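Local coordinates for UPF0033 domain-containing protein (Desulfitobacterium hafniense, PDB 3HZ7) that is of unknown function but, as a SirA-like domain of the sulfur carrier protein TusA family, probably takes part in sulfur transfer, at residues 30-36 against 65-71. Sequence-based numbering, arbitrary orientation.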
loop_
_atom_site.group_PDB
_atom_site.type_symbol
_atom_site.label_atom_id
_atom_site.label_comp_id
_atom_site.label_asym_id
_atom_site.label_seq_id
_atom_site.Cartn_x
_atom_site.Cartn_y
_atom_site.Cartn_z
ATOM N N GLY A 30 -4.546 -4.105 10.825
ATOM C CA GLY A 30 -3.512 -4.995 10.367
ATOM C C GLY A 30 -2.568 -4.215 9.479
ATOM O O GLY A 30 -2.547 -2.957 9.515
ATOM N N VAL A 31 -1.833 -4.943 8.648
ATOM C CA VAL A 31 -0.817 -4.320 7.808
ATOM C C VAL A 31 -0.945 -4.729 6.368
ATOM O O VAL A 31 -1.079 -5.920 6.103
ATOM C CB VAL A 31 0.593 -4.737 8.298
ATOM C CG1 VAL A 31 1.640 -3.980 7.478
ATOM C CG2 VAL A 31 0.766 -4.441 9.837
ATOM N N VAL A 32 -0.907 -3.756 5.432
ATOM C CA VAL A 32 -0.973 -4.117 4.023
ATOM C C VAL A 32 0.262 -3.525 3.380
ATOM O O VAL A 32 0.478 -2.295 3.408
ATOM C CB VAL A 32 -2.282 -3.577 3.307
ATOM C CG1 VAL A 32 -2.259 -3.950 1.778
ATOM C CG2 VAL A 32 -3.593 -4.166 4.010
ATOM N N THR A 33 1.111 -4.361 2.824
ATOM C CA THR A 33 2.296 -3.823 2.125
ATOM C C THR A 33 2.002 -4.025 0.646
ATOM O O THR A 33 1.368 -5.038 0.263
ATOM C CB THR A 33 3.580 -4.523 2.448
ATOM O OG1 THR A 33 3.295 -5.817 2.898
ATOM C CG2 THR A 33 4.238 -3.881 3.530
ATOM N N VAL A 34 2.456 -3.065 -0.163
ATOM C CA VAL A 34 2.232 -3.115 -1.601
ATOM C C VAL A 34 3.529 -2.900 -2.358
ATOM O O VAL A 34 4.249 -1.936 -2.085
ATOM C CB VAL A 34 1.264 -1.989 -2.028
ATOM C CG1 VAL A 34 0.731 -2.249 -3.508
ATOM C CG2 VAL A 34 0.171 -1.826 -0.982
ATOM N N LEU A 35 3.826 -3.774 -3.296
ATOM C CA LEU A 35 5.010 -3.582 -4.135
ATOM C C LEU A 35 4.630 -2.821 -5.445
ATOM O O LEU A 35 3.739 -3.284 -6.232
ATOM C CB LEU A 35 5.642 -4.933 -4.470
ATOM C CG LEU A 35 5.928 -5.875 -3.289
ATOM C CD1 LEU A 35 6.553 -7.223 -3.811
ATOM C CD2 LEU A 35 6.921 -5.178 -2.331
ATOM N N VAL A 36 5.226 -1.643 -5.648
ATOM C CA VAL A 36 5.001 -0.860 -6.894
ATOM C C VAL A 36 6.329 -0.481 -7.567
ATOM O O VAL A 36 7.413 -0.554 -6.970
ATOM C CB VAL A 36 4.094 0.396 -6.708
ATOM C CG1 VAL A 36 2.710 -0.077 -6.318
ATOM C CG2 VAL A 36 4.686 1.423 -5.617
ATOM N N VAL A 65 12.057 -1.714 -7.095
ATOM C CA VAL A 65 10.823 -2.026 -6.374
ATOM C C VAL A 65 10.598 -1.079 -5.202
ATOM O O VAL A 65 11.499 -0.877 -4.350
ATOM C CB VAL A 65 10.811 -3.464 -5.787
ATOM C CG1 VAL A 65 9.554 -3.674 -4.892
ATOM C CG2 VAL A 65 10.793 -4.510 -6.928
ATOM N N ILE A 66 9.427 -0.476 -5.169
ATOM C CA ILE A 66 9.071 0.356 -4.050
ATOM C C ILE A 66 8.058 -0.407 -3.153
ATOM O O ILE A 66 7.002 -0.914 -3.621
ATOM C CB ILE A 66 8.505 1.680 -4.513
ATOM C CG1 ILE A 66 9.552 2.401 -5.401
ATOM C CG2 ILE A 66 8.157 2.503 -3.321
ATOM C CD1 ILE A 66 9.017 3.535 -6.198
ATOM N N GLU A 67 8.384 -0.532 -1.863
ATOM C CA GLU A 67 7.453 -1.194 -0.967
ATOM C C GLU A 67 6.803 -0.153 -0.099
ATOM O O GLU A 67 7.485 0.609 0.565
ATOM C CB GLU A 67 8.169 -2.250 -0.126
ATOM C CG GLU A 67 7.197 -3.054 0.696
ATOM C CD GLU A 67 7.748 -4.389 1.188
ATOM O OE1 GLU A 67 8.760 -4.878 0.660
ATOM O OE2 GLU A 67 7.142 -4.972 2.099
ATOM N N VAL A 68 5.467 -0.078 -0.150
ATOM C CA VAL A 68 4.712 0.876 0.650
ATOM C C VAL A 68 3.965 0.032 1.692
ATOM O O VAL A 68 3.177 -0.870 1.360
ATOM C CB VAL A 68 3.688 1.671 -0.251
ATOM C CG1 VAL A 68 2.961 2.738 0.529
ATOM C CG2 VAL A 68 4.442 2.304 -1.434
ATOM N N THR A 69 4.191 0.333 2.949
ATOM C CA THR A 69 3.547 -0.415 4.024
ATOM C C THR A 69 2.474 0.440 4.695
ATOM O O THR A 69 2.742 1.591 5.112
ATOM C CB THR A 69 4.622 -0.876 5.010
ATOM O OG1 THR A 69 5.582 -1.643 4.275
ATOM C CG2 THR A 69 4.015 -1.726 6.150
ATOM N N ILE A 70 1.247 -0.090 4.766
ATOM C CA ILE A 70 0.164 0.667 5.361
ATOM C C ILE A 70 -0.357 -0.072 6.554
ATOM O O ILE A 70 -0.692 -1.266 6.469
ATOM C CB ILE A 70 -1.013 0.913 4.335
ATOM C CG1 ILE A 70 -0.424 1.522 3.066
ATOM C CG2 ILE A 70 -2.144 1.734 5.009
ATOM C CD1 ILE A 70 -1.425 1.802 1.842
ATOM N N VAL A 71 -0.474 0.659 7.663
ATOM C CA VAL A 71 -0.921 0.078 8.913
ATOM C C VAL A 71 -2.276 0.614 9.358
ATOM O O VAL A 71 -2.488 1.829 9.389
ATOM C CB VAL A 71 0.105 0.349 10.077
ATOM C CG1 VAL A 71 -0.408 -0.284 11.344
ATOM C CG2 VAL A 71 1.468 -0.215 9.735
#
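Strands 31-36 and 66-71 run antiparallel, their axes 164° apart in direction and 4.5 Å at closest approach, as the central pair of a mixed four-stranded sheet. Three pairs exchange two hydrogen bonds each, so every amide and carbonyl of these six residues is satisfied here: Val32 N to Ile70 O and Ile70 N to Val32 O, both 2.7 Å; Val34 N to Val68 O at 2.8 Å and Val68 N to Val34 O at 2.9 Å; Val36 N to Ile66 O at 2.8 Å and Ile66 N to Val36 O at 2.7 Å. N-H...O angles of 154-172° confirm regular geometry. At the non-hydrogen-bonded pairs, Thr33 CA (3.2 Å) gives Val68 O a second, weaker donor. Backbone bonds join Thr33 to Ile2 and Ile4, and Val31 to Ile2; Val31 N bonds weakly to Glu74 OE1. Val31, Thr33, Leu35, Glu67, Thr69 and Val71 form a mixed face, where Thr33 OG1 is hydrogen-bonded to Thr3 OG1 and Ile2 O, and Glu67 OE1 salt-bridges Lys61. The other face, Val32, Val34, Val36, Ile66, Val68 and Ile70, lies beneath helices 13-23 and 39-52; being purely aliphatic, it seals the core of this TusA-like two-layer α/β sandwich.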